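Local coordinates for protein glia-derived nexin (PDB 4DY0) that inhibits thrombin, trypsin and urokinase as a heparin-binding serpin and promotes neurite extension through its inhibition of thrombin, at residues S35-A40 and T367-F372; L164-Y169 and I320-K325; K171-S176 and P226-S231; F358-R363 and G374-P379. All coordinates share one frame; numbering follows the deposited sequence.

Interaction 1 (S35-A40 and T367-F372); sequences SPHGIA and TGAVLF
Ser35 OG donates to the carbonyl oxygen of Leu371 over 2.7 Å, approaching well off the line of the C=O bond (C=O...donor angle 140°) and tilted from the carbonyl plane. The same hydroxyl works in the other direction as well: Ser35 is the N-cap of the helix that begins at Pro36, and its OG accepts from Gly38 N at 3.2 Å. OG stands anti to the backbone N (chi1 175°), beside its own carbonyl carbon, where it can serve both the first turn and the strand. One residue into the helix, His37 N donates to Val370 O at 3.1 Å. Two successive strand carbonyls therefore meet the start of the helix, one through a side chain and one through a backbone N-H, and the positive end of the helix dipole, its N-terminus, would probably favour these oxygens. Pro36, with no N-H of its own, packs beside Val370: its CD lies 3.3 Å from Val370 O, and its CG meets Val370 CG1 at 3.8 Å. Further along, the His37 ring passes obliquely by the methyl of Ala369, ND1 to CB 4.0 Å. Its two nitrogens bond to Glu9 OE1 and Asn77 OD1, which fix the rotation of the ring. On the strand, Leu371 and Phe372 lie opposite the single residue Ile362 of strand 358-364, a classic beta bulge. Helices 5-26 and 70-81 pack around Pro36, His37 and Ala369. The capped helix 36-47 meeting the C-terminal strand 369-376 near the centre of the protein is the arrangement of the serpin core around helix B and sheet B.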
# COMPACT_ATOMS: atom_id res chain seq x y z
N SER A 35 0.20 1.31 -0.21
CA SER A 35 -0.79 0.26 -0.45
C SER A 35 -1.44 0.49 -1.80
O SER A 35 -2.34 1.31 -1.92
CB SER A 35 -1.85 0.24 0.64
OG SER A 35 -2.86 -0.70 0.31
N PRO A 36 -0.96 -0.21 -2.84
CA PRO A 36 -1.49 0.02 -4.19
C PRO A 36 -3.00 -0.15 -4.25
O PRO A 36 -3.69 0.64 -4.91
CB PRO A 36 -0.79 -1.06 -5.02
CG PRO A 36 0.51 -1.28 -4.30
CD PRO A 36 0.17 -1.16 -2.84
N HIS A 37 -3.53 -1.16 -3.58
CA HIS A 37 -4.97 -1.39 -3.58
C HIS A 37 -5.70 -0.27 -2.84
O HIS A 37 -6.79 0.14 -3.25
CB HIS A 37 -5.32 -2.72 -2.94
CG HIS A 37 -6.79 -2.96 -2.84
ND1 HIS A 37 -7.53 -3.49 -3.87
CD2 HIS A 37 -7.66 -2.70 -1.84
CE1 HIS A 37 -8.80 -3.57 -3.50
NE2 HIS A 37 -8.90 -3.09 -2.27
N GLY A 38 -5.10 0.21 -1.76
CA GLY A 38 -5.67 1.32 -1.00
C GLY A 38 -5.79 2.56 -1.86
O GLY A 38 -6.71 3.37 -1.70
N ILE A 39 -4.84 2.73 -2.77
CA ILE A 39 -4.87 3.85 -3.70
C ILE A 39 -6.08 3.70 -4.62
O ILE A 39 -6.82 4.66 -4.85
CB ILE A 39 -3.55 3.94 -4.50
CG1 ILE A 39 -2.41 4.35 -3.57
CG2 ILE A 39 -3.69 4.92 -5.65
CD1 ILE A 39 -1.10 4.63 -4.29
N ALA A 40 -6.28 2.49 -5.12
CA ALA A 40 -7.44 2.19 -5.97
C ALA A 40 -8.75 2.52 -5.25
O ALA A 40 -9.63 3.17 -5.80
CB ALA A 40 -7.41 0.74 -6.41
N THR A 367 -7.65 -12.73 -4.90
CA THR A 367 -8.11 -11.60 -5.69
C THR A 367 -7.01 -11.02 -6.56
O THR A 367 -7.27 -10.33 -7.54
CB THR A 367 -8.67 -10.48 -4.81
OG1 THR A 367 -7.63 -10.00 -3.94
CG2 THR A 367 -9.83 -10.98 -3.98
N GLY A 368 -5.76 -11.29 -6.19
CA GLY A 368 -4.62 -10.69 -6.86
C GLY A 368 -4.31 -9.29 -6.35
O GLY A 368 -3.41 -8.63 -6.86
N ALA A 369 -5.04 -8.83 -5.35
CA ALA A 369 -4.85 -7.48 -4.83
C ALA A 369 -3.48 -7.32 -4.21
O ALA A 369 -3.03 -8.17 -3.44
CB ALA A 369 -5.93 -7.13 -3.82
N VAL A 370 -2.80 -6.22 -4.54
CA VAL A 370 -1.52 -5.90 -3.93
C VAL A 370 -1.76 -4.96 -2.76
O VAL A 370 -1.93 -3.76 -2.94
CB VAL A 370 -0.56 -5.23 -4.94
CG1 VAL A 370 0.81 -5.03 -4.31
CG2 VAL A 370 -0.45 -6.09 -6.20
N LEU A 371 -1.78 -5.53 -1.56
CA LEU A 371 -2.11 -4.78 -0.35
C LEU A 371 -0.97 -3.86 0.08
O LEU A 371 -1.20 -2.76 0.58
CB LEU A 371 -2.48 -5.74 0.78
CG LEU A 371 -3.44 -6.86 0.36
CD1 LEU A 371 -3.72 -7.80 1.52
CD2 LEU A 371 -4.73 -6.28 -0.19
N PHE A 372 0.27 -4.31 -0.10
CA PHE A 372 1.44 -3.53 0.27
C PHE A 372 2.48 -3.57 -0.84
O PHE A 372 2.66 -4.60 -1.50
CB PHE A 372 2.11 -4.11 1.52
CG PHE A 372 1.42 -3.76 2.81
CD1 PHE A 372 0.29 -4.45 3.21
CD2 PHE A 372 1.94 -2.78 3.64
CE1 PHE A 372 -0.33 -4.16 4.41
CE2 PHE A 372 1.32 -2.48 4.84
CZ PHE A 372 0.18 -3.17 5.23

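Interaction 2 (L164-Y169 and I320-K325); sequences LVNAVY and ILQKAK. With SO4 (sulfate ion), chain D.
Asn166 and Gln322 lie side by side on the buried face shared by two parallel strands, and Gln322 NE2 donates to Asn166 OD1 at 2.7 Å. The donor lies in the plane of the Asn166 carbonyl group, although the two amide planes are turned 61° apart. Gln322 CG sits anti to the backbone N (chi1 177°) with the chain extended beyond it, which carries the amide past Asn166. Asn93 OD1 takes the Asn166 ND2 group, so this buried polar pair is held from more than one direction. Leu164 CB meets Ile320 CG2 at 4.0 Å on the same face, where Val168 and Ala324 also lie. Backbone bonds run in strict register, among them Asn166 N to Leu321 O at 2.8 Å. The other face is looser toward the C-terminal ends. There Lys325 CG comes to the ring edge of Tyr169, 3.9 Å from CD1, and these two residues and Lys323 are partly exposed. Lys323 NZ bonds to the carbonyls of Asp147 and Asn148 and makes a weak bond to O2 of a sulfate, probably from the crystallisation liquor; Lys325 NZ reaches Met145 O. In serpins this strand pair is the one that parts to admit the cleaved reactive loop. Strands 90-97 and 266-284 continue the sheet beyond 162-170 and 319-328 respectively, while helix 36-47 packs against the face of Asn166 and Ile320.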
# COMPACT_ATOMS: atom_id res chain seq x y z
N LEU A 164 -8.82 13.15 2.49
CA LEU A 164 -9.00 11.71 2.45
C LEU A 164 -7.94 11.01 3.29
O LEU A 164 -6.80 11.45 3.34
CB LEU A 164 -8.90 11.19 1.02
CG LEU A 164 -10.19 11.05 0.22
CD1 LEU A 164 -10.92 9.79 0.64
CD2 LEU A 164 -11.06 12.29 0.38
N VAL A 165 -8.32 9.92 3.94
CA VAL A 165 -7.36 9.12 4.68
C VAL A 165 -7.51 7.63 4.40
O VAL A 165 -8.61 7.08 4.48
CB VAL A 165 -7.47 9.36 6.18
CG1 VAL A 165 -6.57 8.39 6.92
CG2 VAL A 165 -7.08 10.79 6.50
N ASN A 166 -6.39 6.99 4.08
CA ASN A 166 -6.33 5.53 3.94
C ASN A 166 -5.21 4.97 4.80
O ASN A 166 -4.04 5.30 4.59
CB ASN A 166 -6.10 5.13 2.49
CG ASN A 166 -5.87 3.64 2.33
OD1 ASN A 166 -4.90 3.21 1.71
ND2 ASN A 166 -6.75 2.84 2.92
N ALA A 167 -5.56 4.13 5.77
CA ALA A 167 -4.58 3.54 6.67
C ALA A 167 -4.65 2.03 6.64
O ALA A 167 -5.73 1.45 6.77
CB ALA A 167 -4.79 4.05 8.09
N VAL A 168 -3.50 1.38 6.47
CA VAL A 168 -3.44 -0.07 6.39
C VAL A 168 -2.41 -0.65 7.36
O VAL A 168 -1.26 -0.19 7.40
CB VAL A 168 -3.12 -0.56 4.96
CG1 VAL A 168 -3.29 -2.07 4.87
CG2 VAL A 168 -4.01 0.14 3.95
N TYR A 169 -2.81 -1.64 8.15
CA TYR A 169 -1.90 -2.32 9.07
C TYR A 169 -1.96 -3.82 8.88
O TYR A 169 -3.03 -4.36 8.58
CB TYR A 169 -2.19 -1.98 10.53
CG TYR A 169 -1.39 -2.84 11.49
CD1 TYR A 169 -0.10 -2.46 11.87
CD2 TYR A 169 -1.90 -4.03 11.99
CE1 TYR A 169 0.65 -3.25 12.72
CE2 TYR A 169 -1.15 -4.82 12.85
CZ TYR A 169 0.12 -4.43 13.21
OH TYR A 169 0.87 -5.20 14.06
N ILE A 320 -4.61 13.75 0.20
CA ILE A 320 -5.02 12.35 0.27
C ILE A 320 -3.90 11.60 0.96
O ILE A 320 -2.87 11.30 0.35
CB ILE A 320 -5.24 11.75 -1.13
CG1 ILE A 320 -6.33 12.53 -1.88
CG2 ILE A 320 -5.61 10.28 -1.02
CD1 ILE A 320 -6.48 12.12 -3.34
N LEU A 321 -4.09 11.32 2.25
CA LEU A 321 -3.04 10.75 3.08
C LEU A 321 -3.17 9.25 3.24
O LEU A 321 -4.21 8.74 3.65
CB LEU A 321 -3.04 11.40 4.46
CG LEU A 321 -2.99 12.93 4.44
CD1 LEU A 321 -3.27 13.48 5.83
CD2 LEU A 321 -1.65 13.42 3.92
N GLN A 322 -2.09 8.54 2.91
CA GLN A 322 -2.03 7.11 3.13
C GLN A 322 -0.88 6.77 4.08
O GLN A 322 0.24 7.25 3.90
CB GLN A 322 -1.84 6.36 1.81
CG GLN A 322 -1.70 4.86 1.98
CD GLN A 322 -1.62 4.13 0.66
OE1 GLN A 322 -0.54 3.98 0.08
NE2 GLN A 322 -2.77 3.65 0.17
N LYS A 323 -1.18 5.96 5.08
CA LYS A 323 -0.14 5.46 5.98
C LYS A 323 -0.20 3.94 6.01
O LYS A 323 -1.26 3.36 6.24
CB LYS A 323 -0.31 6.04 7.38
CG LYS A 323 0.87 5.79 8.30
CD LYS A 323 0.96 6.86 9.38
CE LYS A 323 2.12 6.60 10.32
NZ LYS A 323 2.37 7.78 11.20
N ALA A 324 0.94 3.31 5.77
CA ALA A 324 1.01 1.86 5.71
C ALA A 324 2.02 1.37 6.73
O ALA A 324 3.09 1.96 6.87
CB ALA A 324 1.38 1.39 4.31
N LYS A 325 1.68 0.30 7.43
CA LYS A 325 2.53 -0.20 8.50
C LYS A 325 2.46 -1.72 8.56
O LYS A 325 1.39 -2.30 8.75
CB LYS A 325 2.10 0.42 9.83
CG LYS A 325 2.89 -0.06 11.04
CD LYS A 325 2.65 0.87 12.22
CE LYS A 325 3.33 0.36 13.47
NZ LYS A 325 3.19 1.34 14.59
S SO4 D . 2.57 5.49 14.35
O1 SO4 D . 3.65 4.89 15.16
O2 SO4 D . 2.99 5.55 12.93
O3 SO4 D . 1.34 4.67 14.46
O4 SO4 D . 2.29 6.87 14.83

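Interaction 3 (K171-S176 and P226-S231); sequences KGLWKS and PYHGES
An aromatic stack and a single backbone bridge join two loops here, Trp174 and Tyr227 at its middle, between the exit of strand 162-170 and the turn linking strands 219-226 and 232-239. The rings form an offset stack, planes 12° apart and centroids of the indole six-membered ring and the phenol 4.3 Å apart; CZ3 of Trp174 sits 3.4 Å from CZ of Tyr227, over its face. Phe170 and Phe178 meet Tyr227 and Trp174 edge-to-face, and Trp174 NE1 donates to Ser329 O. In the serpin fold this corresponds to the breach of sheet A, where the reactive loop begins its insertion; backbone bonds from Trp174 to Asp331 and Thr333 tie it to the chain leading there. Leu173 O is gripped twice by His228, by the backbone N at 2.6 Å and by ND1 at 3.1 Å. The imidazole reaches this oxygen because CG stands between the backbone N and carbonyl carbon (chi1 81°), and the oxygen lies nearly in the ring plane. Lys175 N in turn donates to Pro226 O at 3.1 Å. Two waters add bridges, one between Lys171 O and Tyr227 OH, the other between Ser176 N and Pro226 O. At the solvent side the extended Lys175 chain runs past Pro226 to a salt bridge, NZ to OE2 of the poorly ordered Glu230 at 3.0 Å.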
# COMPACT_ATOMS: atom_id res chain seq x y z
N LYS A 171 0.22 -7.78 10.14
CA LYS A 171 1.33 -8.55 10.69
C LYS A 171 1.20 -10.02 10.30
O LYS A 171 2.08 -10.58 9.65
CB LYS A 171 1.42 -8.41 12.21
CG LYS A 171 2.62 -9.13 12.79
CD LYS A 171 2.57 -9.20 14.30
CE LYS A 171 3.78 -9.95 14.84
NZ LYS A 171 3.84 -9.93 16.32
N GLY A 172 0.09 -10.64 10.69
CA GLY A 172 -0.19 -12.02 10.31
C GLY A 172 0.74 -13.04 10.95
O GLY A 172 1.58 -12.69 11.77
N LEU A 173 0.59 -14.30 10.56
CA LEU A 173 1.43 -15.37 11.09
C LEU A 173 1.99 -16.20 9.95
O LEU A 173 1.26 -16.62 9.05
CB LEU A 173 0.63 -16.25 12.06
CG LEU A 173 0.19 -15.60 13.38
CD1 LEU A 173 -0.93 -16.39 14.05
CD2 LEU A 173 1.37 -15.43 14.33
N TRP A 174 3.30 -16.43 9.97
CA TRP A 174 3.94 -17.19 8.90
C TRP A 174 3.39 -18.61 8.86
O TRP A 174 3.09 -19.20 9.90
CB TRP A 174 5.46 -17.25 9.10
CG TRP A 174 6.16 -15.93 9.04
CD1 TRP A 174 6.89 -15.34 10.03
CD2 TRP A 174 6.20 -15.03 7.92
NE1 TRP A 174 7.38 -14.13 9.61
CE2 TRP A 174 6.98 -13.91 8.32
CE3 TRP A 174 5.66 -15.05 6.63
CZ2 TRP A 174 7.22 -12.83 7.47
CZ3 TRP A 174 5.91 -13.98 5.79
CH2 TRP A 174 6.68 -12.89 6.21
N LYS A 175 3.24 -19.15 7.65
CA LYS A 175 2.93 -20.56 7.52
C LYS A 175 4.05 -21.35 8.17
O LYS A 175 3.82 -22.33 8.87
CB LYS A 175 2.77 -20.94 6.05
CG LYS A 175 2.64 -22.43 5.81
CD LYS A 175 2.35 -22.73 4.35
CE LYS A 175 2.36 -24.23 4.08
NZ LYS A 175 2.09 -24.52 2.65
N SER A 176 5.28 -20.91 7.93
CA SER A 176 6.46 -21.50 8.55
C SER A 176 7.18 -20.47 9.42
O SER A 176 7.82 -19.56 8.91
CB SER A 176 7.40 -22.07 7.49
OG SER A 176 8.51 -22.68 8.11
N PRO A 226 4.78 -17.42 2.36
CA PRO A 226 3.34 -17.46 2.62
C PRO A 226 2.99 -17.29 4.10
O PRO A 226 3.75 -17.69 4.97
CB PRO A 226 2.94 -18.86 2.14
CG PRO A 226 4.18 -19.67 2.26
CD PRO A 226 5.32 -18.74 1.98
N TYR A 227 1.83 -16.68 4.36
CA TYR A 227 1.29 -16.61 5.71
C TYR A 227 0.35 -17.80 5.95
O TYR A 227 -0.14 -18.41 5.00
CB TYR A 227 0.57 -15.28 5.94
CG TYR A 227 1.50 -14.09 5.97
CD1 TYR A 227 2.12 -13.69 7.14
CD2 TYR A 227 1.77 -13.36 4.81
CE1 TYR A 227 2.98 -12.60 7.17
CE2 TYR A 227 2.63 -12.27 4.82
CZ TYR A 227 3.23 -11.89 6.01
OH TYR A 227 4.09 -10.82 6.03
N HIS A 228 0.12 -18.13 7.21
CA HIS A 228 -0.51 -19.40 7.57
C HIS A 228 -1.94 -19.59 7.03
O HIS A 228 -2.35 -20.72 6.75
CB HIS A 228 -0.45 -19.64 9.08
CG HIS A 228 -1.51 -18.92 9.86
ND1 HIS A 228 -1.53 -17.55 9.99
CD2 HIS A 228 -2.56 -19.39 10.57
CE1 HIS A 228 -2.57 -17.20 10.74
NE2 HIS A 228 -3.21 -18.30 11.10
N GLY A 229 -2.68 -18.50 6.86
CA GLY A 229 -4.01 -18.57 6.27
C GLY A 229 -3.97 -19.04 4.83
O GLY A 229 -4.99 -19.43 4.26
N GLU A 230 -2.78 -18.99 4.23
CA GLU A 230 -2.57 -19.44 2.86
C GLU A 230 -3.36 -18.66 1.79
O GLU A 230 -3.58 -19.15 0.69
CB GLU A 230 -2.80 -20.94 2.73
CG GLU A 230 -1.68 -21.77 3.33
CD GLU A 230 -1.86 -23.26 3.13
OE1 GLU A 230 -3.02 -23.72 3.09
OE2 GLU A 230 -0.84 -23.97 3.01
N SER A 231 -3.77 -17.44 2.12
CA SER A 231 -4.40 -16.57 1.14
C SER A 231 -3.53 -15.34 0.88
O SER A 231 -3.63 -14.69 -0.16
CB SER A 231 -5.80 -16.15 1.60
OG SER A 231 -5.77 -15.57 2.89
O HOH W 1 4.56 -9.93 8.76
O HOH W 2 6.02 -19.01 5.77

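Interaction 4 (F358-R363 and G374-P379); sequences FLFFIR and GQINKP
Phe358 pairs with Ile376 and Phe360 with Gly374 in antiparallel hydrogen-bonded pairs, with Leu359 and Gln375 a non-hydrogen-bonded pair between them. Each of the two hydrogen-bonded pairs is joined by two backbone hydrogen bonds: Ile376 N reaches Phe358 O at 2.9 Å, and Gly374 N reaches Phe360 O at the same 2.9 Å, each answered by a slightly longer bond the other way. On one face, the Phe358 ring runs alongside Ile376 and turns one face to it, a CH-pi contact in which CB, displaced toward the rim, stands 3.8 Å from the ring centroid. CE1 and CZ of the ring carry the touch, meeting CB and both gamma carbons of the isoleucine. The Phe358 ring is brought over its cross-strand neighbour because CG occupies the crowded position between backbone N and carbonyl carbon (chi1 64°), and Phe360 adopts a similar torsion. These are the two strands of the beta hairpin 358-364 and 369-376, which belongs to sheet B of the serpin fold and ends close to the C-terminus. With no side chain at Gly374, the Phe360 ring folds directly over the backbone, its centroid 4.2 Å from the CA of that glycine in a second CH-pi contact. At its edge, near the ring plane, the Phe360 ring receives the isoleucine again, CE1 to Ile376 CG1 at 3.7 Å, so that Ile376 is shared by two aromatic rings. Phe277 and Ala279 of strand 266-284 cover Ile376 further. On the opposite face Leu359 CD1 sits 3.4 Å from Gly374 O, and the amide of Gln375 turns to Asp30 O.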
# COMPACT_ATOMS: atom_id res chain seq x y z
N PHE A 358 15.89 -3.45 -0.51
CA PHE A 358 15.04 -4.44 -1.16
C PHE A 358 13.61 -3.96 -1.41
O PHE A 358 13.17 -2.96 -0.83
CB PHE A 358 15.00 -5.74 -0.34
CG PHE A 358 14.39 -5.60 1.03
CD1 PHE A 358 15.14 -5.10 2.09
CD2 PHE A 358 13.08 -5.99 1.27
CE1 PHE A 358 14.59 -4.97 3.36
CE2 PHE A 358 12.52 -5.88 2.54
CZ PHE A 358 13.28 -5.36 3.58
N LEU A 359 12.91 -4.69 -2.27
CA LEU A 359 11.52 -4.42 -2.57
C LEU A 359 10.67 -5.53 -1.99
O LEU A 359 11.09 -6.69 -1.96
CB LEU A 359 11.32 -4.39 -4.09
CG LEU A 359 9.91 -4.06 -4.57
CD1 LEU A 359 9.75 -2.56 -4.70
CD2 LEU A 359 9.62 -4.74 -5.89
N PHE A 360 9.48 -5.20 -1.52
CA PHE A 360 8.57 -6.24 -1.07
C PHE A 360 7.12 -5.94 -1.41
O PHE A 360 6.72 -4.77 -1.46
CB PHE A 360 8.74 -6.52 0.43
CG PHE A 360 8.07 -5.53 1.33
CD1 PHE A 360 8.78 -4.48 1.89
CD2 PHE A 360 6.72 -5.66 1.64
CE1 PHE A 360 8.16 -3.57 2.73
CE2 PHE A 360 6.09 -4.75 2.48
CZ PHE A 360 6.81 -3.71 3.02
N PHE A 361 6.36 -7.00 -1.65
CA PHE A 361 4.92 -6.92 -1.87
C PHE A 361 4.22 -7.72 -0.80
O PHE A 361 4.76 -8.71 -0.30
CB PHE A 361 4.53 -7.55 -3.21
CG PHE A 361 4.97 -6.78 -4.41
CD1 PHE A 361 6.08 -7.19 -5.14
CD2 PHE A 361 4.27 -5.67 -4.84
CE1 PHE A 361 6.48 -6.49 -6.27
CE2 PHE A 361 4.66 -4.97 -5.96
CZ PHE A 361 5.77 -5.38 -6.68
N ILE A 362 3.01 -7.31 -0.46
CA ILE A 362 2.09 -8.16 0.27
C ILE A 362 0.90 -8.38 -0.65
O ILE A 362 0.22 -7.44 -1.04
CB ILE A 362 1.62 -7.51 1.59
CG1 ILE A 362 2.79 -7.33 2.55
CG2 ILE A 362 0.54 -8.37 2.26
CD1 ILE A 362 3.34 -8.64 3.05
N ARG A 363 0.66 -9.64 -1.01
CA ARG A 363 -0.34 -9.96 -2.01
C ARG A 363 -1.47 -10.82 -1.43
O ARG A 363 -1.23 -11.77 -0.69
CB ARG A 363 0.32 -10.70 -3.17
CG ARG A 363 -0.55 -10.89 -4.40
CD ARG A 363 0.30 -11.37 -5.57
NE ARG A 363 -0.46 -11.45 -6.81
CZ ARG A 363 -1.06 -12.55 -7.26
NH1 ARG A 363 -1.74 -12.53 -8.40
NH2 ARG A 363 -0.98 -13.67 -6.56
N GLY A 374 6.57 -1.96 -0.97
CA GLY A 374 7.54 -1.18 -0.22
C GLY A 374 8.96 -1.24 -0.75
O GLY A 374 9.41 -2.26 -1.28
N GLN A 375 9.67 -0.13 -0.60
CA GLN A 375 11.09 -0.14 -0.84
C GLN A 375 11.77 0.15 0.50
O GLN A 375 11.54 1.19 1.11
CB GLN A 375 11.50 0.87 -1.92
CG GLN A 375 12.28 2.06 -1.42
CD GLN A 375 12.89 2.86 -2.55
OE1 GLN A 375 13.25 2.32 -3.59
NE2 GLN A 375 13.02 4.17 -2.34
N ILE A 376 12.57 -0.80 0.97
CA ILE A 376 13.24 -0.63 2.25
C ILE A 376 14.72 -0.37 2.04
O ILE A 376 15.45 -1.26 1.62
CB ILE A 376 13.07 -1.88 3.15
CG1 ILE A 376 11.58 -2.18 3.38
CG2 ILE A 376 13.81 -1.70 4.47
CD1 ILE A 376 10.79 -1.02 3.99
N ASN A 377 15.14 0.86 2.32
CA ASN A 377 16.54 1.27 2.21
C ASN A 377 17.30 1.11 3.51
O ASN A 377 18.53 1.03 3.52
CB ASN A 377 16.63 2.71 1.73
CG ASN A 377 16.56 2.83 0.23
OD1 ASN A 377 15.58 3.35 -0.33
ND2 ASN A 377 17.58 2.33 -0.45
N LYS A 378 16.56 1.07 4.62
CA LYS A 378 17.15 0.83 5.93
C LYS A 378 16.08 0.34 6.89
O LYS A 378 15.23 1.11 7.32
CB LYS A 378 17.80 2.10 6.47
CG LYS A 378 18.78 1.84 7.61
CD LYS A 378 19.63 3.06 7.92
CE LYS A 378 18.79 4.19 8.50
NZ LYS A 378 19.63 5.38 8.83
N PRO A 379 16.12 -0.96 7.24
CA PRO A 379 15.12 -1.52 8.15
C PRO A 379 15.10 -0.75 9.47
O PRO A 379 16.14 -0.30 9.95
CB PRO A 379 15.61 -2.95 8.39
CG PRO A 379 16.95 -3.06 7.73
CD PRO A 379 17.04 -1.98 6.71
OXT PRO A 379 14.04 -0.56 10.07

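Interaction 1 touches both interaction 2 and interaction 4. Ser35 N lies 2.8 Å from Gln322 OE1 of interaction 2, a probable hydrogen bond, and Phe372 CE1 packs 3.6 Å from Val168 CG1. Val370 CG1 reaches Phe361 CD2 of interaction 4 at 3.6 Å, both contacts using strand 369-376. Interaction 3 touches interaction 4 through Tyr227 OH, 3.8 Å from Ile362 CD1. It adjoins interaction 2 only in sequence, their centres about 23 Å apart; strand 162-170 leads from interaction 2 to the loop of interaction 3. A heparin sugar lies about 13 Å from the His37 side chain of interaction 1.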